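Local coordinates for protein double Glycine Motif Protease domain from AMS/PCAT Transporter (Lachnospiraceae bacterium C6A11, PDB 6MPZ) that probably cleaves leader peptides after a double-glycine motif, as the C39 family cysteine peptidase domain of a transporter that exports lantibiotic-type peptides, at residues Ala14-Ile19 and Val104-Lys109; Ile95-Asn98 and Phe102-Leu105; Ala113-Asn116 and Asp122-Ile125. All blocks are in the same frame, centred on the assembly; numbering follows the deposited sequence.

Interaction 1 of 3, residues Ala14-Ile19 and Val104-Lys109; sequences AKVPVI and VLKGFK
Val16 and Lys106 cross obliquely where an extended N-terminal segment lies against a classic beta bulge in the antiparallel sheet of this C39 peptidase domain. The bulge is formed by Lys106 and Gly107, which both face Tyr114 on the next strand. Both side chains of the pair start out toward the opposite segment. The valine meets the aliphatic part of the lysine: its CG2 is 3.9 Å from Lys106 CG, and its CB comes within 4.0 Å of Lys106 CD. CG1 of Val16 stands anti to the backbone N (chi1 -175°), which leaves CG2 beside that N as the methyl nearest the lysine. The start of the lysine chain also runs alongside the carbonyl of Ala14, whose O is 3.5 Å from Lys106 CB and 3.6 Å from Lys106 CD. The chain bends about CG-CD (chi3 -75°), and its ammonium group hydrogen-bonds to Asn116 OD1, while ND2 of the same amide donates to Val16 O, so that one side chain bridges the loop and the lysine. Ala14 packs its methyl on Tyr38 of helix 27-38, while Val16 and Val104 share Pro92 as a neighbour. The contact joins the loop that precedes helix 27-38 to strand 101-109. A lone backbone hydrogen bond links the two segments directly: Ala14 N reaches Lys106 O at 2.9 Å, nearly straight at hydrogen, with the donor tilted 31° out of the carbonyl plane.

Interaction 2 of 3, residues Ile95-Asn98 and Phe102-Leu105; sequences IHWN and FVVL
One face of the Trp97 indole carries the Val103 side chain, with CG2 3.8 Å above the ring plane and offset toward the rim. The same methyl touches Ile95 CG1 at 3.6 Å; Val103 CG1 stands anti to the carbonyl carbon (chi1 -57°), which leaves CG2 between that carbon and the backbone N, touching both indole and isoleucine. On the opposite face of the sheet the Phe102 ring has Ile95 O at its edge, near its plane. The His96 imidazole meets that ring obliquely, with planes 40° apart and ND1 3.8 Å from Phe102 CE1; ND1 also has a weak hydrogen bond with His101 O. Between these two layers of side chains Ile95 and Val103 form an antiparallel hydrogen-bonded pair: Ile95 N to Val103 O and Val103 N to Ile95 O, each 3.1 Å and almost straight. Ile95 O also accepts a CA-H contact from Phe102 CA at 3.5 Å. This is the beta hairpin of strands 93-97 and 101-109. Phe102 rests on Cys27 of helix 27-38, and with His96 it packs on the bound peptide's backbone; the other face, with Ile95 and Leu105, meets Phe130 of helix 127-133, and Val103 leans on Ile115 of strand 112-117.

Interaction 3 of 3, residues Ala113-Asn116 and Asp122-Ile125; sequences AYIN and DVKI
Ala113 N donates to Ile125 O at 2.8 Å, and Ile125 N returns an equally short bond to Ala113 O. Two residues along, Ile115 and Val123 repeat this exchange. Here Ile115 N lies 3.1 Å from Val123 O. The return bond, from Val123 N to Ile115 O, is 2.9 Å long. Lys124 CA and Asp122 CA each add a CA-H contact, to Ala113 O and Ile115 O respectively. Between the hydrogen-bonded pairs, Tyr114 lies opposite Lys124 in a non-hydrogen-bonded pair. Their side chains run side by side in the same direction, and the phenol OH ends 3.6 Å from Lys124 CE. The tyrosine ring also has a cation-pi partner in Arg13, and the lysine has one in Tyr112. On this same face Asn116 OD1 packs 3.2 Å from Asp122 CB, its amide being already taken up by Lys106 and Val16. With CG of Asp122 set between its backbone N and carbonyl carbon (chi1 69°), the carboxylate turns away while CB stays near the asparagine; the amide and carboxylate planes are nearly perpendicular (87°). The opposite face is apolar: Ile115 CD1 meets Ile125 CG1 at 3.9 Å, while Ile115 CG2 faces Val123 CG2 at 4.2 Å. Ile115 and Ile125 both continue onto Trp97, and Ala113 and Ile115 onto Phe130 of helix 127-133. The arrangement is a beta hairpin at one margin of the antiparallel sheet, and strand 112-117 ends at Asp117, probably the acidic member of the Cys-His-Asp triad of this papain-like peptidase fold.

From the N terminus, interaction 1 opens first and closes the longest loop: 84 residues, including helices 27-38, 45-52 and 61-70, separate segment 14-19 from segment 104-109 on strand 101-109. Interaction 2 is a local closure, a tight hairpin whose first strand lies within that span and whose second is the same strand 101-109, so the two contacts share Val104 and Leu105. Interaction 3 begins only after both have closed and forms the next hairpin, from 112-117 to 123-126. Val104 O to Asn116 N and Lys106 N to Tyr114 O join strands 101-109 and 112-117. The three contacts join four consecutive strands in one antiparallel sheet between helices 27-38 and 127-133, with the N-terminal segment laid against strand 101-109.

Interaction 1 of 3, residues Ala14-Ile19 and Val104-Lys109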
ATOM      1  N   ALA A  14      -8.310  -8.255  -4.902  1.00 43.98           N
ATOM      2  CA  ALA A  14      -8.084  -8.868  -3.583  1.00 40.71           C
ATOM      3  C   ALA A  14      -9.202  -8.408  -2.649  1.00 40.54           C
ATOM      4  O   ALA A  14      -9.628  -7.231  -2.687  1.00 35.80           O
ATOM      5  CB  ALA A  14      -6.748  -8.456  -3.005  1.00 37.30           C
ATOM      6  N   LYS A  15      -9.722  -9.349  -1.839  1.00 36.50           N
ATOM      7  CA  LYS A  15     -10.667  -9.017  -0.797  1.00 41.88           C
ATOM      8  C   LYS A  15      -9.856  -8.549   0.404  1.00 34.39           C
ATOM      9  O   LYS A  15      -9.157  -9.319   0.982  1.00 32.91           O
ATOM     10  CB  LYS A  15     -11.575 -10.202  -0.459  1.00 46.24           C
ATOM     11  CG  LYS A  15     -12.660 -10.389  -1.529  1.00 51.55           C
ATOM     12  CD  LYS A  15     -13.436 -11.692  -1.411  1.00 63.99           C
ATOM     13  CE  LYS A  15     -14.415 -11.655  -0.232  1.00 69.34           C
ATOM     14  NZ  LYS A  15     -15.234 -12.893  -0.177  1.00 70.53           N
ATOM     15  N   VAL A  16      -9.957  -7.271   0.739  1.00 31.40           N
ATOM     16  CA  VAL A  16      -9.140  -6.665   1.814  1.00 31.26           C
ATOM     17  C   VAL A  16     -10.036  -5.903   2.766  1.00 28.27           C
ATOM     18  O   VAL A  16     -10.787  -5.030   2.334  1.00 27.73           O
ATOM     19  CB  VAL A  16      -8.070  -5.663   1.266  1.00 32.74           C
ATOM     20  CG1 VAL A  16      -7.163  -5.163   2.380  1.00 31.17           C
ATOM     21  CG2 VAL A  16      -7.207  -6.325   0.196  1.00 33.08           C
ATOM     22  N   PRO A  17      -9.918  -6.190   4.077  1.00 29.50           N
ATOM     23  CA  PRO A  17     -10.760  -5.489   5.030  1.00 27.90           C
ATOM     24  C   PRO A  17     -10.430  -4.009   5.114  1.00 31.53           C
ATOM     25  O   PRO A  17      -9.257  -3.630   4.929  1.00 30.56           O
ATOM     26  CB  PRO A  17     -10.481  -6.196   6.348  1.00 29.36           C
ATOM     27  CG  PRO A  17      -9.246  -6.984   6.159  1.00 29.96           C
ATOM     28  CD  PRO A  17      -9.037  -7.196   4.712  1.00 27.84           C
ATOM     29  N   VAL A  18     -11.460  -3.192   5.332  1.00 29.01           N
ATOM     30  CA  VAL A  18     -11.304  -1.768   5.561  1.00 32.44           C
ATOM     31  C   VAL A  18     -10.855  -1.409   7.012  1.00 32.17           C
ATOM     32  O   VAL A  18     -11.524  -1.790   7.959  1.00 35.02           O
ATOM     33  CB  VAL A  18     -12.639  -1.051   5.249  1.00 35.01           C
ATOM     34  CG1 VAL A  18     -12.604   0.437   5.658  1.00 36.85           C
ATOM     35  CG2 VAL A  18     -12.962  -1.220   3.774  1.00 34.21           C
ATOM     36  N   ILE A  19      -9.715  -0.696   7.153  1.00 31.41           N
ATOM     37  CA  ILE A  19      -9.240  -0.091   8.425  1.00 30.76           C
ATOM     38  C   ILE A  19      -9.070   1.393   8.182  1.00 32.98           C
ATOM     39  O   ILE A  19      -8.363   1.780   7.243  1.00 34.21           O
ATOM     40  CB  ILE A  19      -7.891  -0.647   8.893  1.00 31.34           C
ATOM     41  CG1 ILE A  19      -8.005  -2.117   9.196  1.00 31.06           C
ATOM     42  CG2 ILE A  19      -7.408   0.069  10.164  1.00 36.29           C
ATOM     43  CD1 ILE A  19      -6.699  -2.822   9.506  1.00 31.30           C
ATOM     44  N   VAL A 104      -4.544   1.635  -0.136  1.00 30.11           N
ATOM     45  CA  VAL A 104      -4.356   0.223  -0.514  1.00 28.02           C
ATOM     46  C   VAL A 104      -5.069  -0.088  -1.820  1.00 27.24           C
ATOM     47  O   VAL A 104      -6.281   0.092  -1.892  1.00 31.17           O
ATOM     48  CB  VAL A 104      -4.889  -0.741   0.542  1.00 26.86           C
ATOM     49  CG1 VAL A 104      -4.668  -2.199   0.075  1.00 25.16           C
ATOM     50  CG2 VAL A 104      -4.170  -0.495   1.843  1.00 27.44           C
ATOM     51  N   LEU A 105      -4.312  -0.555  -2.823  1.00 25.87           N
ATOM     52  CA  LEU A 105      -4.882  -0.930  -4.128  1.00 26.70           C
ATOM     53  C   LEU A 105      -5.225  -2.424  -4.133  1.00 29.16           C
ATOM     54  O   LEU A 105      -4.315  -3.302  -3.927  1.00 27.77           O
ATOM     55  CB  LEU A 105      -3.934  -0.592  -5.281  1.00 27.53           C
ATOM     56  CG  LEU A 105      -4.344  -0.899  -6.745  1.00 30.02           C
ATOM     57  CD1 LEU A 105      -5.686  -0.283  -7.095  1.00 32.04           C
ATOM     58  CD2 LEU A 105      -3.325  -0.395  -7.745  1.00 32.58           C
ATOM     59  N   LYS A 106      -6.521  -2.700  -4.341  1.00 26.50           N
ATOM     60  CA  LYS A 106      -7.048  -4.048  -4.349  1.00 28.21           C
ATOM     61  C   LYS A 106      -7.078  -4.663  -5.741  1.00 29.17           C
ATOM     62  O   LYS A 106      -7.006  -5.888  -5.852  1.00 28.02           O
ATOM     63  CB  LYS A 106      -8.447  -4.083  -3.767  1.00 29.78           C
ATOM     64  CG  LYS A 106      -8.508  -3.653  -2.304  1.00 28.18           C
ATOM     65  CD  LYS A 106      -9.919  -3.732  -1.775  1.00 26.29           C
ATOM     66  CE  LYS A 106     -10.723  -2.581  -2.330  1.00 31.04           C
ATOM     67  NZ  LYS A 106     -12.098  -2.582  -1.851  1.00 34.50           N
ATOM     68  N   GLY A 107      -7.147  -3.807  -6.768  1.00 27.75           N
ATOM     69  CA  GLY A 107      -7.070  -4.189  -8.181  1.00 25.43           C
ATOM     70  C   GLY A 107      -7.896  -3.274  -9.050  1.00 26.56           C
ATOM     71  O   GLY A 107      -8.324  -2.207  -8.607  1.00 25.01           O
ATOM     72  N   PHE A 108      -8.171  -3.751 -10.265  1.00 30.15           N
ATOM     73  CA  PHE A 108      -8.895  -3.017 -11.316  1.00 29.96           C
ATOM     74  C   PHE A 108     -10.018  -3.887 -11.873  1.00 31.26           C
ATOM     75  O   PHE A 108      -9.900  -5.127 -11.904  1.00 28.18           O
ATOM     76  CB  PHE A 108      -7.933  -2.673 -12.442  1.00 30.46           C
ATOM     77  CG  PHE A 108      -6.774  -1.791 -12.013  1.00 30.65           C
ATOM     78  CD1 PHE A 108      -6.919  -0.398 -11.922  1.00 32.93           C
ATOM     79  CD2 PHE A 108      -5.529  -2.347 -11.709  1.00 32.26           C
ATOM     80  CE1 PHE A 108      -5.874   0.402 -11.522  1.00 29.57           C
ATOM     81  CE2 PHE A 108      -4.467  -1.539 -11.301  1.00 32.24           C
ATOM     82  CZ  PHE A 108      -4.634  -0.171 -11.219  1.00 30.93           C
ATOM     83  N   LYS A 109     -11.130  -3.254 -12.239  1.00 29.81           N
ATOM     84  CA  LYS A 109     -12.143  -3.902 -13.062  1.00 36.59           C
ATOM     85  C   LYS A 109     -12.855  -2.843 -13.889  1.00 37.96           C
ATOM     86  O   LYS A 109     -13.253  -1.802 -13.368  1.00 34.48           O
ATOM     87  CB  LYS A 109     -13.152  -4.660 -12.205  1.00 40.64           C
ATOM     88  CG  LYS A 109     -14.178  -5.499 -12.963  1.00 43.02           C
ATOM     89  CD  LYS A 109     -15.411  -5.796 -12.083  1.00 47.46           C
ATOM     90  CE  LYS A 109     -15.815  -7.249 -12.190  1.00 54.16           C
ATOM     91  NZ  LYS A 109     -14.708  -8.261 -11.996  1.00 53.64           N
TER

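Interaction 2 of 3, residues Ile95-Asn98 and Phe102-Leu105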
ATOM      1  N   ILE A  95       0.044   2.128  -2.538  1.00 27.22           N
ATOM      2  CA  ILE A  95       0.424   3.087  -3.525  1.00 29.61           C
ATOM      3  C   ILE A  95       0.369   4.495  -2.936  1.00 30.53           C
ATOM      4  O   ILE A  95      -0.492   4.795  -2.091  1.00 31.51           O
ATOM      5  CB  ILE A  95      -0.404   3.002  -4.839  1.00 32.01           C
ATOM      6  CG1 ILE A  95      -1.897   3.313  -4.622  1.00 32.73           C
ATOM      7  CG2 ILE A  95      -0.228   1.654  -5.468  1.00 32.81           C
ATOM      8  CD1 ILE A  95      -2.737   3.495  -5.886  1.00 33.51           C
ATOM      9  N   HIS A  96       1.319   5.322  -3.395  1.00 29.35           N
ATOM     10  CA  HIS A  96       1.453   6.746  -3.045  1.00 31.26           C
ATOM     11  C   HIS A  96       0.386   7.521  -3.853  1.00 27.65           C
ATOM     12  O   HIS A  96       0.128   7.190  -4.995  1.00 28.42           O
ATOM     13  CB  HIS A  96       2.912   7.149  -3.381  1.00 31.68           C
ATOM     14  CG  HIS A  96       3.351   8.481  -2.842  1.00 33.49           C
ATOM     15  ND1 HIS A  96       3.033   8.935  -1.580  1.00 34.86           N
ATOM     16  CD2 HIS A  96       4.153   9.426  -3.384  1.00 34.52           C
ATOM     17  CE1 HIS A  96       3.577  10.117  -1.391  1.00 34.42           C
ATOM     18  NE2 HIS A  96       4.268  10.434  -2.467  1.00 36.63           N
ATOM     19  N   TRP A  97      -0.243   8.521  -3.249  1.00 31.30           N
ATOM     20  CA  TRP A  97      -1.505   9.105  -3.756  1.00 29.37           C
ATOM     21  C   TRP A  97      -1.516  10.608  -3.516  1.00 33.08           C
ATOM     22  O   TRP A  97      -1.418  11.044  -2.364  1.00 33.60           O
ATOM     23  CB  TRP A  97      -2.684   8.454  -3.005  1.00 30.18           C
ATOM     24  CG  TRP A  97      -4.095   8.641  -3.551  1.00 31.04           C
ATOM     25  CD1 TRP A  97      -5.059   9.487  -3.082  1.00 30.43           C
ATOM     26  CD2 TRP A  97      -4.701   7.911  -4.624  1.00 32.22           C
ATOM     27  NE1 TRP A  97      -6.232   9.320  -3.794  1.00 32.21           N
ATOM     28  CE2 TRP A  97      -6.035   8.376  -4.753  1.00 32.07           C
ATOM     29  CE3 TRP A  97      -4.240   6.910  -5.500  1.00 31.41           C
ATOM     30  CZ2 TRP A  97      -6.906   7.892  -5.735  1.00 34.02           C
ATOM     31  CZ3 TRP A  97      -5.117   6.418  -6.472  1.00 31.14           C
ATOM     32  CH2 TRP A  97      -6.421   6.920  -6.592  1.00 31.48           C
ATOM     33  N   ASN A  98      -1.666  11.374  -4.600  1.00 37.61           N
ATOM     34  CA  ASN A  98      -1.630  12.854  -4.591  1.00 39.83           C
ATOM     35  C   ASN A  98      -0.388  13.466  -3.924  1.00 44.58           C
ATOM     36  O   ASN A  98      -0.474  14.547  -3.381  1.00 51.35           O
ATOM     37  CB  ASN A  98      -2.915  13.395  -3.952  1.00 38.59           C
ATOM     38  CG  ASN A  98      -4.146  12.963  -4.702  1.00 43.37           C
ATOM     39  OD1 ASN A  98      -4.101  12.816  -5.923  1.00 55.78           O
ATOM     40  ND2 ASN A  98      -5.239  12.723  -3.990  1.00 34.58           N
ATOM     41  N   PHE A 102      -1.206   7.589   1.409  1.00 33.30           N
ATOM     42  CA  PHE A 102      -1.074   6.200   1.040  1.00 31.53           C
ATOM     43  C   PHE A 102      -2.456   5.585   1.092  1.00 33.23           C
ATOM     44  O   PHE A 102      -3.228   5.832   2.033  1.00 36.23           O
ATOM     45  CB  PHE A 102      -0.146   5.445   1.975  1.00 29.93           C
ATOM     46  CG  PHE A 102       1.286   5.814   1.837  1.00 30.91           C
ATOM     47  CD1 PHE A 102       1.984   5.512   0.676  1.00 30.24           C
ATOM     48  CD2 PHE A 102       1.961   6.457   2.880  1.00 30.99           C
ATOM     49  CE1 PHE A 102       3.308   5.856   0.551  1.00 30.97           C
ATOM     50  CE2 PHE A 102       3.285   6.817   2.738  1.00 30.00           C
ATOM     51  CZ  PHE A 102       3.953   6.512   1.581  1.00 29.26           C
ATOM     52  N   VAL A 103      -2.762   4.792   0.061  1.00 31.95           N
ATOM     53  CA  VAL A 103      -3.963   4.000   0.006  1.00 26.66           C
ATOM     54  C   VAL A 103      -3.598   2.560  -0.361  1.00 28.81           C
ATOM     55  O   VAL A 103      -2.481   2.293  -0.830  1.00 30.70           O
ATOM     56  CB  VAL A 103      -4.970   4.590  -0.958  1.00 27.03           C
ATOM     57  CG1 VAL A 103      -5.299   6.033  -0.572  1.00 25.38           C
ATOM     58  CG2 VAL A 103      -4.481   4.492  -2.419  1.00 25.84           C
ATOM     59  N   VAL A 104      -4.544   1.635  -0.136  1.00 30.11           N
ATOM     60  CA  VAL A 104      -4.356   0.223  -0.514  1.00 28.02           C
ATOM     61  C   VAL A 104      -5.069  -0.088  -1.820  1.00 27.24           C
ATOM     62  O   VAL A 104      -6.281   0.092  -1.892  1.00 31.17           O
ATOM     63  CB  VAL A 104      -4.889  -0.741   0.542  1.00 26.86           C
ATOM     64  CG1 VAL A 104      -4.668  -2.199   0.075  1.00 25.16           C
ATOM     65  CG2 VAL A 104      -4.170  -0.495   1.843  1.00 27.44           C
ATOM     66  N   LEU A 105      -4.312  -0.555  -2.823  1.00 25.87           N
ATOM     67  CA  LEU A 105      -4.882  -0.930  -4.128  1.00 26.70           C
ATOM     68  C   LEU A 105      -5.225  -2.424  -4.133  1.00 29.16           C
ATOM     69  O   LEU A 105      -4.315  -3.302  -3.927  1.00 27.77           O
ATOM     70  CB  LEU A 105      -3.934  -0.592  -5.281  1.00 27.53           C
ATOM     71  CG  LEU A 105      -4.344  -0.899  -6.745  1.00 30.02           C
ATOM     72  CD1 LEU A 105      -5.686  -0.283  -7.095  1.00 32.04           C
ATOM     73  CD2 LEU A 105      -3.325  -0.395  -7.745  1.00 32.58           C
TER

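Interaction 3 of 3, residues Ala113-Asn116 and Asp122-Ile125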
ATOM      1  N   ALA A 113     -10.630   1.557 -10.617  1.00 37.29           N
ATOM      2  CA  ALA A 113      -9.657   1.041  -9.649  1.00 38.24           C
ATOM      3  C   ALA A 113     -10.353   0.893  -8.295  1.00 37.33           C
ATOM      4  O   ALA A 113     -11.154   1.754  -7.895  1.00 36.82           O
ATOM      5  CB  ALA A 113      -8.489   2.010  -9.514  1.00 40.38           C
ATOM      6  N   TYR A 114     -10.043  -0.197  -7.605  1.00 36.23           N
ATOM      7  CA  TYR A 114     -10.660  -0.524  -6.314  1.00 38.32           C
ATOM      8  C   TYR A 114      -9.629  -0.403  -5.170  1.00 33.87           C
ATOM      9  O   TYR A 114      -8.645  -1.180  -5.069  1.00 32.27           O
ATOM     10  CB  TYR A 114     -11.298  -1.914  -6.369  1.00 40.85           C
ATOM     11  CG  TYR A 114     -12.514  -1.939  -7.255  1.00 44.88           C
ATOM     12  CD1 TYR A 114     -12.382  -2.040  -8.644  1.00 42.30           C
ATOM     13  CD2 TYR A 114     -13.804  -1.802  -6.720  1.00 48.12           C
ATOM     14  CE1 TYR A 114     -13.511  -2.041  -9.477  1.00 45.06           C
ATOM     15  CE2 TYR A 114     -14.930  -1.804  -7.546  1.00 47.34           C
ATOM     16  CZ  TYR A 114     -14.779  -1.915  -8.918  1.00 45.22           C
ATOM     17  OH  TYR A 114     -15.890  -1.903  -9.703  1.00 49.79           O
ATOM     18  N   ILE A 115      -9.922   0.541  -4.290  1.00 29.76           N
ATOM     19  CA  ILE A 115      -9.009   1.041  -3.282  1.00 30.88           C
ATOM     20  C   ILE A 115      -9.679   1.017  -1.896  1.00 33.33           C
ATOM     21  O   ILE A 115     -10.896   1.191  -1.780  1.00 34.59           O
ATOM     22  CB  ILE A 115      -8.580   2.455  -3.729  1.00 35.18           C
ATOM     23  CG1 ILE A 115      -7.537   2.330  -4.853  1.00 32.70           C
ATOM     24  CG2 ILE A 115      -8.081   3.314  -2.597  1.00 39.71           C
ATOM     25  CD1 ILE A 115      -7.306   3.583  -5.620  1.00 34.03           C
ATOM     26  N   ASN A 116      -8.889   0.715  -0.870  1.00 30.84           N
ATOM     27  CA  ASN A 116      -9.250   1.016   0.537  1.00 31.03           C
ATOM     28  C   ASN A 116      -8.427   2.226   0.909  1.00 31.93           C
ATOM     29  O   ASN A 116      -7.221   2.132   1.083  1.00 31.66           O
ATOM     30  CB  ASN A 116      -8.929  -0.185   1.458  1.00 30.49           C
ATOM     31  CG  ASN A 116      -9.979  -1.305   1.368  1.00 30.60           C
ATOM     32  OD1 ASN A 116     -11.053  -1.116   0.763  1.00 29.30           O
ATOM     33  ND2 ASN A 116      -9.656  -2.496   1.932  1.00 28.03           N
ATOM     34  N   ASP A 122     -13.669   1.990   1.602  1.00 37.60           N
ATOM     35  CA  ASP A 122     -13.580   1.334   0.293  1.00 44.31           C
ATOM     36  C   ASP A 122     -14.229   2.173  -0.832  1.00 44.56           C
ATOM     37  O   ASP A 122     -15.406   2.501  -0.762  1.00 46.32           O
ATOM     38  CB  ASP A 122     -14.037  -0.131   0.322  1.00 46.49           C
ATOM     39  CG  ASP A 122     -15.505  -0.296   0.541  1.00 46.56           C
ATOM     40  OD1 ASP A 122     -15.993   0.130   1.581  1.00 45.18           O
ATOM     41  OD2 ASP A 122     -16.169  -0.879  -0.319  1.00 58.09           O
ATOM     42  N   VAL A 123     -13.427   2.556  -1.827  1.00 41.49           N
ATOM     43  CA  VAL A 123     -13.899   3.422  -2.909  1.00 44.01           C
ATOM     44  C   VAL A 123     -13.572   2.853  -4.310  1.00 46.20           C
ATOM     45  O   VAL A 123     -12.701   1.964  -4.463  1.00 40.62           O
ATOM     46  CB  VAL A 123     -13.398   4.877  -2.737  1.00 43.11           C
ATOM     47  CG1 VAL A 123     -14.075   5.510  -1.536  1.00 45.89           C
ATOM     48  CG2 VAL A 123     -11.894   4.953  -2.558  1.00 43.93           C
ATOM     49  N   LYS A 124     -14.318   3.331  -5.303  1.00 48.79           N
ATOM     50  CA  LYS A 124     -14.105   2.956  -6.701  1.00 46.79           C
ATOM     51  C   LYS A 124     -13.685   4.218  -7.397  1.00 45.10           C
ATOM     52  O   LYS A 124     -14.441   5.175  -7.438  1.00 52.05           O
ATOM     53  CB  LYS A 124     -15.309   2.317  -7.391  1.00 50.21           C
ATOM     54  CG  LYS A 124     -16.664   2.482  -6.757  1.00 58.99           C
ATOM     55  CD  LYS A 124     -17.689   1.576  -7.431  1.00 63.78           C
ATOM     56  CE  LYS A 124     -17.501   1.262  -8.931  1.00 68.25           C
ATOM     57  NZ  LYS A 124     -17.629   2.396  -9.892  1.00 69.04           N
ATOM     58  N   ILE A 125     -12.470   4.244  -7.906  1.00 44.11           N
ATOM     59  CA  ILE A 125     -11.931   5.439  -8.564  1.00 44.62           C
ATOM     60  C   ILE A 125     -12.007   5.213 -10.106  1.00 44.04           C
ATOM     61  O   ILE A 125     -11.518   4.202 -10.621  1.00 45.40           O
ATOM     62  CB  ILE A 125     -10.484   5.740  -8.079  1.00 43.68           C
ATOM     63  CG1 ILE A 125     -10.391   5.749  -6.535  1.00 50.00           C
ATOM     64  CG2 ILE A 125      -9.961   7.042  -8.633  1.00 44.61           C
ATOM     65  CD1 ILE A 125     -11.138   6.846  -5.797  1.00 51.68           C
TER